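Local structure of ATP grasp ligase (5IG9) at residues 163-168 with 202-207; 215-220 with 301-306; 37-42 with 80-85. The protein is an ATP-grasp ligase of the MvdD family that probably uses ATP to activate carboxylates, consistent with a role in microviridin maturation. One frame throughout, in Å; residues are numbered along the deposited sequence.

Interaction 1 of 3, residues 163-168 with 202-207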
loop_
_atom_site.group_PDB
_atom_site.type_symbol
_atom_site.label_atom_id
_atom_site.label_comp_id
_atom_site.label_asym_id
_atom_site.label_seq_id
_atom_site.Cartn_x
_atom_site.Cartn_y
_atom_site.Cartn_z
ATOM N N ILE A 163 -11.121 -3.847 -27.900
ATOM C CA ILE A 163 -10.472 -3.749 -26.602
ATOM C C ILE A 163 -11.417 -3.056 -25.633
ATOM O O ILE A 163 -12.349 -2.352 -26.027
ATOM C CB ILE A 163 -9.126 -2.998 -26.655
ATOM C CG1 ILE A 163 -9.359 -1.531 -27.002
ATOM C CG2 ILE A 163 -8.176 -3.657 -27.648
ATOM C CD1 ILE A 163 -8.185 -0.644 -26.694
ATOM N N VAL A 164 -11.168 -3.274 -24.347
ATOM C CA VAL A 164 -11.870 -2.566 -23.293
ATOM C C VAL A 164 -10.873 -1.665 -22.575
ATOM O O VAL A 164 -9.672 -1.674 -22.853
ATOM C CB VAL A 164 -12.567 -3.524 -22.308
ATOM C CG1 VAL A 164 -13.698 -4.271 -23.001
ATOM C CG2 VAL A 164 -11.560 -4.497 -21.708
ATOM N N THR A 165 -11.388 -0.869 -21.647
ATOM C CA THR A 165 -10.556 -0.073 -20.760
ATOM C C THR A 165 -11.088 -0.189 -19.339
ATOM O O THR A 165 -12.275 -0.452 -19.119
ATOM C CB THR A 165 -10.502 1.402 -21.179
ATOM O OG1 THR A 165 -9.453 2.060 -20.462
ATOM C CG2 THR A 165 -11.819 2.098 -20.877
ATOM N N LYS A 166 -10.190 -0.003 -18.377
ATOM C CA LYS A 166 -10.563 -0.075 -16.973
ATOM C C LYS A 166 -9.529 0.683 -16.158
ATOM O O LYS A 166 -8.421 0.964 -16.625
ATOM C CB LYS A 166 -10.684 -1.522 -16.492
ATOM C CG LYS A 166 -9.380 -2.310 -16.527
ATOM C CD LYS A 166 -9.636 -3.789 -16.253
ATOM C CE LYS A 166 -8.343 -4.589 -16.173
ATOM N NZ LYS A 166 -7.533 -4.267 -14.962
ATOM N N MET A 167 -9.914 1.018 -14.932
ATOM C CA MET A 167 -9.046 1.715 -13.997
ATOM C C MET A 167 -8.445 0.717 -13.018
ATOM O O MET A 167 -9.109 -0.235 -12.599
ATOM C CB MET A 167 -9.820 2.798 -13.242
ATOM C CG MET A 167 -10.427 3.870 -14.139
ATOM S SD MET A 167 -9.210 5.025 -14.805
ATOM C CE MET A 167 -8.867 6.033 -13.364
ATOM N N LEU A 168 -7.178 0.933 -12.665
ATOM C CA LEU A 168 -6.534 0.100 -11.658
ATOM C C LEU A 168 -7.000 0.427 -10.246
ATOM O O LEU A 168 -6.816 -0.393 -9.340
ATOM C CB LEU A 168 -5.013 0.248 -11.740
ATOM C CG LEU A 168 -4.310 -0.289 -12.988
ATOM C CD1 LEU A 168 -2.813 -0.031 -12.902
ATOM C CD2 LEU A 168 -4.591 -1.771 -13.173
ATOM N N CYS A 202 -4.268 11.495 -16.871
ATOM C CA CYS A 202 -4.534 10.258 -16.148
ATOM C C CYS A 202 -4.451 9.073 -17.102
ATOM O O CYS A 202 -5.213 9.007 -18.077
ATOM C CB CYS A 202 -5.906 10.293 -15.478
ATOM S SG CYS A 202 -6.258 8.830 -14.481
ATOM N N PRO A 203 -3.548 8.127 -16.866
ATOM C CA PRO A 203 -3.484 6.936 -17.716
ATOM C C PRO A 203 -4.682 6.032 -17.477
ATOM O O PRO A 203 -5.466 6.208 -16.544
ATOM C CB PRO A 203 -2.181 6.259 -17.288
ATOM C CG PRO A 203 -1.997 6.691 -15.878
ATOM C CD PRO A 203 -2.518 8.106 -15.814
ATOM N N MET A 204 -4.821 5.049 -18.359
ATOM C CA MET A 204 -5.814 4.000 -18.192
ATOM C C MET A 204 -5.175 2.669 -18.544
ATOM O O MET A 204 -4.067 2.609 -19.086
ATOM C CB MET A 204 -7.061 4.246 -19.045
ATOM C CG MET A 204 -7.813 5.508 -18.686
ATOM S SD MET A 204 -9.522 5.486 -19.247
ATOM C CE MET A 204 -10.204 4.223 -18.179
ATOM N N THR A 205 -5.884 1.593 -18.225
ATOM C CA THR A 205 -5.442 0.239 -18.528
ATOM C C THR A 205 -6.358 -0.338 -19.600
ATOM O O THR A 205 -7.576 -0.417 -19.404
ATOM C CB THR A 205 -5.446 -0.639 -17.276
ATOM O OG1 THR A 205 -4.521 -0.109 -16.316
ATOM C CG2 THR A 205 -5.032 -2.059 -17.623
ATOM N N PHE A 206 -5.771 -0.727 -20.728
ATOM C CA PHE A 206 -6.501 -1.290 -21.851
ATOM C C PHE A 206 -6.175 -2.770 -21.992
ATOM O O PHE A 206 -5.047 -3.200 -21.732
ATOM C CB PHE A 206 -6.163 -0.549 -23.147
ATOM C CG PHE A 206 -6.382 0.929 -23.063
ATOM C CD1 PHE A 206 -5.374 1.766 -22.620
ATOM C CD2 PHE A 206 -7.603 1.482 -23.408
ATOM C CE1 PHE A 206 -5.573 3.125 -22.533
ATOM C CE2 PHE A 206 -7.807 2.841 -23.322
ATOM C CZ PHE A 206 -6.791 3.664 -22.885
ATOM N N GLN A 207 -7.175 -3.547 -22.404
ATOM C CA GLN A 207 -7.043 -4.996 -22.475
ATOM C C GLN A 207 -7.695 -5.546 -23.733
ATOM O O GLN A 207 -8.715 -5.027 -24.197
ATOM C CB GLN A 207 -7.671 -5.674 -21.251
ATOM C CG GLN A 207 -6.758 -5.729 -20.044
ATOM C CD GLN A 207 -7.276 -6.662 -18.971
ATOM O OE1 GLN A 207 -8.476 -6.901 -18.865
ATOM N NE2 GLN A 207 -6.366 -7.201 -18.171
#
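T165 and F206 form the non-hydrogen-bonded pair of two antiparallel strands, and their side of the sheet is the tightly packed one. T165 OG1, anti to its backbone N (chi1 -167°), lies over one face of the F206 ring, 3.4 Å from F206 CE2. The same hydroxyl donates to T205 O from well above the carbonyl plane (T165 OG1 to T205 O, 3.3 Å), while K166 N reaches that oxygen nearly along the C=O axis at 2.8 Å. Two donors thus grip one acceptor. At one end M204 CE closes on M167 SD (3.6 Å); at the other I163 CD1 meets F206 CD2 at 4.0 Å.

The reverse side is looser at V164, K166 and Q207, which are partly open to solvent, whereas T205 is buried there, its OG1 against L168 CG. K166 CE lies 3.6 Å from Q207 OE1, and T142 OG1 holds Q207 NE2. The pair illustrates how one strand pairing can serve a core and a surface at once. Strand 142-145 flanks 204-208 and strand 186-187 flanks 163-166, while helix 148-157 packs on I163 and F206, F154 touching both, and an aromatic side chain of another protein on M204 and F206.

Interaction 2 of 3, residues 215-220 with 301-306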
loop_
_atom_site.group_PDB
_atom_site.type_symbol
_atom_site.label_atom_id
_atom_site.label_comp_id
_atom_site.label_asym_id
_atom_site.label_seq_id
_atom_site.Cartn_x
_atom_site.Cartn_y
_atom_site.Cartn_z
ATOM N N GLU A 215 -17.786 -17.453 -17.801
ATOM C CA GLU A 215 -17.068 -16.682 -16.797
ATOM C C GLU A 215 -16.896 -17.543 -15.556
ATOM O O GLU A 215 -17.869 -18.126 -15.064
ATOM C CB GLU A 215 -17.817 -15.391 -16.449
ATOM C CG GLU A 215 -17.812 -14.345 -17.551
ATOM C CD GLU A 215 -18.379 -13.015 -17.095
ATOM O OE1 GLU A 215 -19.611 -12.918 -16.909
ATOM O OE2 GLU A 215 -17.585 -12.068 -16.914
ATOM N N LEU A 216 -15.664 -17.630 -15.059
ATOM C CA LEU A 216 -15.342 -18.433 -13.886
ATOM C C LEU A 216 -15.083 -17.524 -12.692
ATOM O O LEU A 216 -14.362 -16.527 -12.811
ATOM C CB LEU A 216 -14.116 -19.314 -14.136
ATOM C CG LEU A 216 -14.132 -20.252 -15.343
ATOM C CD1 LEU A 216 -12.888 -21.120 -15.359
ATOM C CD2 LEU A 216 -15.382 -21.105 -15.339
ATOM N N ARG A 217 -15.667 -17.873 -11.548
ATOM C CA ARG A 217 -15.381 -17.228 -10.269
ATOM C C ARG A 217 -14.788 -18.280 -9.347
ATOM O O ARG A 217 -15.491 -19.191 -8.906
ATOM C CB ARG A 217 -16.638 -16.609 -9.663
ATOM C CG ARG A 217 -16.395 -15.880 -8.351
ATOM C CD ARG A 217 -15.571 -14.614 -8.550
ATOM N NE ARG A 217 -15.472 -13.827 -7.322
ATOM C CZ ARG A 217 -14.992 -12.589 -7.265
ATOM N NH1 ARG A 217 -14.565 -11.991 -8.368
ATOM N NH2 ARG A 217 -14.941 -11.947 -6.105
ATOM N N ILE A 218 -13.503 -18.147 -9.052
ATOM C CA ILE A 218 -12.742 -19.157 -8.327
ATOM C C ILE A 218 -12.331 -18.580 -6.982
ATOM O O ILE A 218 -11.579 -17.602 -6.922
ATOM C CB ILE A 218 -11.519 -19.614 -9.133
ATOM C CG1 ILE A 218 -11.967 -20.059 -10.525
ATOM C CG2 ILE A 218 -10.779 -20.721 -8.405
ATOM C CD1 ILE A 218 -10.839 -20.240 -11.494
ATOM N N THR A 219 -12.819 -19.188 -5.907
ATOM C CA THR A 219 -12.501 -18.780 -4.546
ATOM C C THR A 219 -11.657 -19.869 -3.901
ATOM O O THR A 219 -12.077 -21.028 -3.836
ATOM C CB THR A 219 -13.772 -18.531 -3.735
ATOM O OG1 THR A 219 -14.621 -17.626 -4.444
ATOM C CG2 THR A 219 -13.424 -17.930 -2.392
ATOM N N ILE A 220 -10.469 -19.499 -3.433
ATOM C CA ILE A 220 -9.518 -20.440 -2.857
ATOM C C ILE A 220 -9.341 -20.106 -1.385
ATOM O O ILE A 220 -9.084 -18.948 -1.037
ATOM C CB ILE A 220 -8.167 -20.399 -3.592
ATOM C CG1 ILE A 220 -8.349 -20.837 -5.049
ATOM C CG2 ILE A 220 -7.149 -21.274 -2.878
ATOM C CD1 ILE A 220 -7.098 -20.709 -5.883
ATOM N N PHE A 301 -17.366 -13.169 -1.609
ATOM C CA PHE A 301 -17.662 -14.584 -1.774
ATOM C C PHE A 301 -19.094 -14.885 -1.365
ATOM O O PHE A 301 -19.621 -15.949 -1.696
ATOM C CB PHE A 301 -16.678 -15.431 -0.949
ATOM C CG PHE A 301 -16.851 -15.290 0.544
ATOM C CD1 PHE A 301 -17.716 -16.122 1.237
ATOM C CD2 PHE A 301 -16.120 -14.353 1.262
ATOM C CE1 PHE A 301 -17.872 -16.010 2.607
ATOM C CE2 PHE A 301 -16.268 -14.238 2.639
ATOM C CZ PHE A 301 -17.145 -15.067 3.312
ATOM N N PHE A 302 -19.725 -13.953 -0.643
ATOM C CA PHE A 302 -21.029 -14.230 -0.056
ATOM C C PHE A 302 -22.083 -14.523 -1.116
ATOM O O PHE A 302 -23.008 -15.303 -0.864
ATOM C CB PHE A 302 -21.458 -13.057 0.831
ATOM C CG PHE A 302 -22.113 -11.936 0.084
ATOM C CD1 PHE A 302 -21.359 -11.016 -0.620
ATOM C CD2 PHE A 302 -23.490 -11.803 0.091
ATOM C CE1 PHE A 302 -21.969 -9.988 -1.311
ATOM C CE2 PHE A 302 -24.103 -10.781 -0.595
ATOM C CZ PHE A 302 -23.345 -9.871 -1.297
ATOM N N TRP A 303 -21.966 -13.924 -2.305
ATOM C CA TRP A 303 -22.986 -14.153 -3.321
ATOM C C TRP A 303 -22.845 -15.507 -3.999
ATOM O O TRP A 303 -23.715 -15.868 -4.799
ATOM C CB TRP A 303 -22.967 -13.034 -4.364
ATOM C CG TRP A 303 -21.619 -12.739 -4.940
ATOM C CD1 TRP A 303 -20.696 -11.863 -4.452
ATOM C CD2 TRP A 303 -21.048 -13.304 -6.127
ATOM N NE1 TRP A 303 -19.581 -11.854 -5.253
ATOM C CE2 TRP A 303 -19.774 -12.727 -6.290
ATOM C CE3 TRP A 303 -21.490 -14.242 -7.068
ATOM C CZ2 TRP A 303 -18.933 -13.059 -7.351
ATOM C CZ3 TRP A 303 -20.655 -14.569 -8.122
ATOM C CH2 TRP A 303 -19.391 -13.981 -8.254
ATOM N N LEU A 304 -21.781 -16.251 -3.708
ATOM C CA LEU A 304 -21.661 -17.642 -4.122
ATOM C C LEU A 304 -22.099 -18.614 -3.038
ATOM O O LEU A 304 -22.210 -19.815 -3.309
ATOM C CB LEU A 304 -20.218 -17.957 -4.526
ATOM C CG LEU A 304 -19.746 -17.454 -5.889
ATOM C CD1 LEU A 304 -18.322 -17.906 -6.137
ATOM C CD2 LEU A 304 -20.666 -17.960 -6.987
ATOM N N GLU A 305 -22.340 -18.125 -1.821
ATOM C CA GLU A 305 -22.790 -18.943 -0.702
ATOM C C GLU A 305 -24.278 -18.781 -0.415
ATOM O O GLU A 305 -24.987 -19.779 -0.257
ATOM C CB GLU A 305 -21.978 -18.611 0.554
ATOM C CG GLU A 305 -22.404 -19.388 1.790
ATOM C CD GLU A 305 -21.306 -19.458 2.830
ATOM O OE1 GLU A 305 -20.332 -18.686 2.713
ATOM O OE2 GLU A 305 -21.409 -20.290 3.756
ATOM N N LEU A 306 -24.772 -17.544 -0.329
ATOM C CA LEU A 306 -26.195 -17.334 -0.084
ATOM C C LEU A 306 -27.038 -17.545 -1.331
ATOM O O LEU A 306 -28.265 -17.652 -1.230
ATOM C CB LEU A 306 -26.437 -15.927 0.465
ATOM C CG LEU A 306 -25.752 -15.610 1.794
ATOM C CD1 LEU A 306 -26.224 -14.267 2.325
ATOM C CD2 LEU A 306 -26.012 -16.720 2.802
#
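The antiparallel sheet of the ATP-grasp fold meets a short, weakly bonded helix here: R217 and T219 on strand 214-221 point toward W303 and L304 of residues 302-305. R217 does most of the work. Its CG stands anti to the backbone N (chi1 -178°), which brings this carbon up to both W303 CH2 (3.5 Å) and L304 CD1 (3.6 Å). Further along, the chain crosses the indole at about a right angle, and R217 NE comes to 3.5 Å from W303 CZ2. That ring atom sits over one face of the guanidinium, yet the two planes are 44° apart, so the groups meet at a slant and not as a parallel stack.

The charged end is anchored elsewhere, NH1 in a salt bridge to D281 OD1 and NH2 on E300 O, which fixes the rotation of the guanidinium beside the tryptophan. L304 supports the other partner as well, its CG lying 3.7 Å above the W303 ring plane toward the rim. T219 adds a lighter touch, OG1 to L304 CD1 at 4.1 Å, and its CG2 approaches F301 CB. An alanine at R217 would probably leave D281 without this cationic mate, E300 O without this donor, and a gap beside W303 and L304. Behind the contact, the F301 side chain packs on helix 313-323. As a worked example, the contact has an arginine from a central strand tying a sheet to the chain segment lying across it, in the antiparallel sheet characteristic of the ATP-grasp fold.

Interaction 3 of 3, residues 37-42 with 80-85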
loop_
_atom_site.group_PDB
_atom_site.type_symbol
_atom_site.label_atom_id
_atom_site.label_comp_id
_atom_site.label_asym_id
_atom_site.label_seq_id
_atom_site.Cartn_x
_atom_site.Cartn_y
_atom_site.Cartn_z
ATOM N N PHE A 37 -13.669 3.866 13.990
ATOM C CA PHE A 37 -12.490 4.392 14.665
ATOM C C PHE A 37 -12.082 5.654 13.918
ATOM O O PHE A 37 -12.066 5.656 12.691
ATOM C CB PHE A 37 -11.357 3.356 14.671
ATOM C CG PHE A 37 -9.998 3.922 15.002
ATOM C CD1 PHE A 37 -9.592 4.063 16.321
ATOM C CD2 PHE A 37 -9.117 4.285 13.996
ATOM C CE1 PHE A 37 -8.341 4.573 16.626
ATOM C CE2 PHE A 37 -7.865 4.796 14.297
ATOM C CZ PHE A 37 -7.478 4.940 15.614
ATOM N N PRO A 38 -11.733 6.728 14.644
ATOM C CA PRO A 38 -11.600 6.856 16.098
ATOM C C PRO A 38 -12.829 7.428 16.798
ATOM O O PRO A 38 -12.813 7.616 18.015
ATOM C CB PRO A 38 -10.431 7.821 16.233
ATOM C CG PRO A 38 -10.641 8.761 15.080
ATOM C CD PRO A 38 -11.229 7.929 13.956
ATOM N N THR A 39 -13.881 7.701 16.023
ATOM C CA THR A 39 -15.052 8.391 16.557
ATOM C C THR A 39 -15.748 7.587 17.656
ATOM O O THR A 39 -16.262 8.176 18.616
ATOM C CB THR A 39 -16.020 8.710 15.413
ATOM O OG1 THR A 39 -15.382 9.597 14.483
ATOM C CG2 THR A 39 -17.293 9.375 15.933
ATOM N N GLU A 40 -15.767 6.257 17.556
ATOM C CA GLU A 40 -16.493 5.466 18.550
ATOM C C GLU A 40 -15.646 4.393 19.214
ATOM O O GLU A 40 -15.793 4.166 20.418
ATOM C CB GLU A 40 -17.729 4.815 17.889
ATOM C CG GLU A 40 -18.587 5.802 17.119
ATOM C CD GLU A 40 -19.656 5.133 16.289
ATOM O OE1 GLU A 40 -20.212 4.107 16.740
ATOM O OE2 GLU A 40 -19.936 5.633 15.177
ATOM N N VAL A 41 -14.762 3.740 18.470
ATOM C CA VAL A 41 -13.961 2.642 18.999
ATOM C C VAL A 41 -12.664 3.197 19.568
ATOM O O VAL A 41 -12.011 4.045 18.950
ATOM C CB VAL A 41 -13.686 1.589 17.908
ATOM C CG1 VAL A 41 -12.914 0.404 18.469
ATOM C CG2 VAL A 41 -14.991 1.126 17.280
ATOM N N LYS A 42 -12.299 2.732 20.762
ATOM C CA LYS A 42 -11.048 3.109 21.408
ATOM C C LYS A 42 -9.991 2.053 21.123
ATOM O O LYS A 42 -10.209 0.865 21.381
ATOM C CB LYS A 42 -11.232 3.261 22.919
ATOM C CG LYS A 42 -12.232 4.320 23.335
ATOM C CD LYS A 42 -11.878 5.676 22.750
ATOM C CE LYS A 42 -12.206 6.794 23.726
ATOM N NZ LYS A 42 -13.532 6.592 24.372
ATOM N N LYS A 80 -16.432 7.124 9.188
ATOM C CA LYS A 80 -17.420 7.822 10.002
ATOM C C LYS A 80 -16.880 9.114 10.640
ATOM O O LYS A 80 -17.477 9.602 11.600
ATOM C CB LYS A 80 -17.968 6.885 11.083
ATOM C CG LYS A 80 -19.074 5.952 10.595
ATOM C CD LYS A 80 -19.696 5.188 11.743
ATOM C CE LYS A 80 -21.196 5.410 11.784
ATOM N NZ LYS A 80 -21.911 4.776 10.638
ATOM N N LEU A 81 -15.788 9.676 10.138
ATOM C CA LEU A 81 -15.405 11.010 10.567
ATOM C C LEU A 81 -16.454 12.012 10.090
ATOM O O LEU A 81 -16.957 11.891 8.971
ATOM C CB LEU A 81 -14.035 11.400 10.016
ATOM C CG LEU A 81 -12.829 10.845 10.771
ATOM C CD1 LEU A 81 -11.531 11.184 10.053
ATOM C CD2 LEU A 81 -12.812 11.376 12.192
ATOM N N PRO A 82 -16.810 13.000 10.912
ATOM C CA PRO A 82 -17.895 13.913 10.538
ATOM C C PRO A 82 -17.633 14.618 9.215
ATOM O O PRO A 82 -16.500 14.988 8.894
ATOM C CB PRO A 82 -17.934 14.907 11.702
ATOM C CG PRO A 82 -17.401 14.152 12.853
ATOM C CD PRO A 82 -16.324 13.266 12.278
ATOM N N ASP A 83 -18.707 14.809 8.448
ATOM C CA ASP A 83 -18.593 15.513 7.178
ATOM C C ASP A 83 -18.281 16.990 7.386
ATOM O O ASP A 83 -17.602 17.609 6.557
ATOM C CB ASP A 83 -19.881 15.348 6.370
ATOM C CG ASP A 83 -21.122 15.309 7.248
ATOM O OD1 ASP A 83 -21.031 14.829 8.400
ATOM O OD2 ASP A 83 -22.194 15.748 6.778
ATOM N N GLY A 84 -18.755 17.571 8.489
ATOM C CA GLY A 84 -18.575 18.986 8.724
ATOM C C GLY A 84 -17.198 19.337 9.248
ATOM O O GLY A 84 -16.966 20.446 9.746
ATOM N N MET A 85 -16.275 18.384 9.148
ATOM C CA MET A 85 -14.897 18.604 9.550
ATOM C C MET A 85 -14.130 19.289 8.425
ATOM O O MET A 85 -14.453 19.132 7.245
ATOM C CB MET A 85 -14.231 17.276 9.914
ATOM C CG MET A 85 -12.820 17.415 10.476
ATOM S SD MET A 85 -12.025 15.830 10.784
ATOM C CE MET A 85 -13.199 15.080 11.905
#
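E40 and K80 are brought together by unlike chain shapes: beyond CG the glutamate runs extended (chi2 170°), whereas the lysine bends, chi3 of 124° placing CE and chi4 of 69° placing NZ. As a result the carboxylate meets the lysine chain and not its ammonium. E40 OE2 lies 3.5 Å from K80 CD and 3.6 Å from K80 CE, while the charged atoms E40 OE2 and K80 NZ remain 5.0 Å apart. The opposite charges probably attract weakly at this distance, but form no direct salt bridge; an ionic partner of this glutamate is R36, whose NE meets E40 OE1.

Deeper in the contact, T39 directs its CB toward the other loop. Its OG1 comes to 3.6 Å from K80 O and 3.9 Å from L81 CD2, so one hydroxyl lies near both a carbonyl oxygen and a methyl group. The same leucine methyl, L81 CD2, touches P38 CD at 4.2 Å, the two side chains crossing at about a right angle. A cis peptide bond precedes P38, turning the chain sharply just where the loop reaches its neighbour. P82 stands at the margin, with its CD close to T39 OG1, and begins a type I turn that runs to M85.

Helix 87-107 lies beneath the apolar part, with C97 against P38 and S93 against L81, and V41 O of the first loop accepts a hydrogen bond from N146 ND2 of the second subunit. The case illustrates how two irregular loops can meet without a hydrogen bond or salt bridge between them: a small apolar patch is buried, and at the solvent-facing side a long-range attraction between E40 and K80 is likely to add only modestly.

In the fold
From the N terminus, interaction 3 comes first: it closes a loop within the MvdD pre-ATP grasp domain, joining the link between strands 29-33 and 42-47 to the one that leads from strand 69-72 into helix 87-107. Interaction 1 follows, pairing two middle strands of a four-stranded antiparallel sheet across 33 intervening residues. The chain then passes directly from strand 204-208 to strand 214-221, where interaction 2 opens its longer loop, returning to the sheet near the C terminus. The three are in series, neither nested nor crossed. Their centres lie 25 to 35 Å apart, so each ties a separate part of the fold; interactions 1 and 3 both also touch the second subunit.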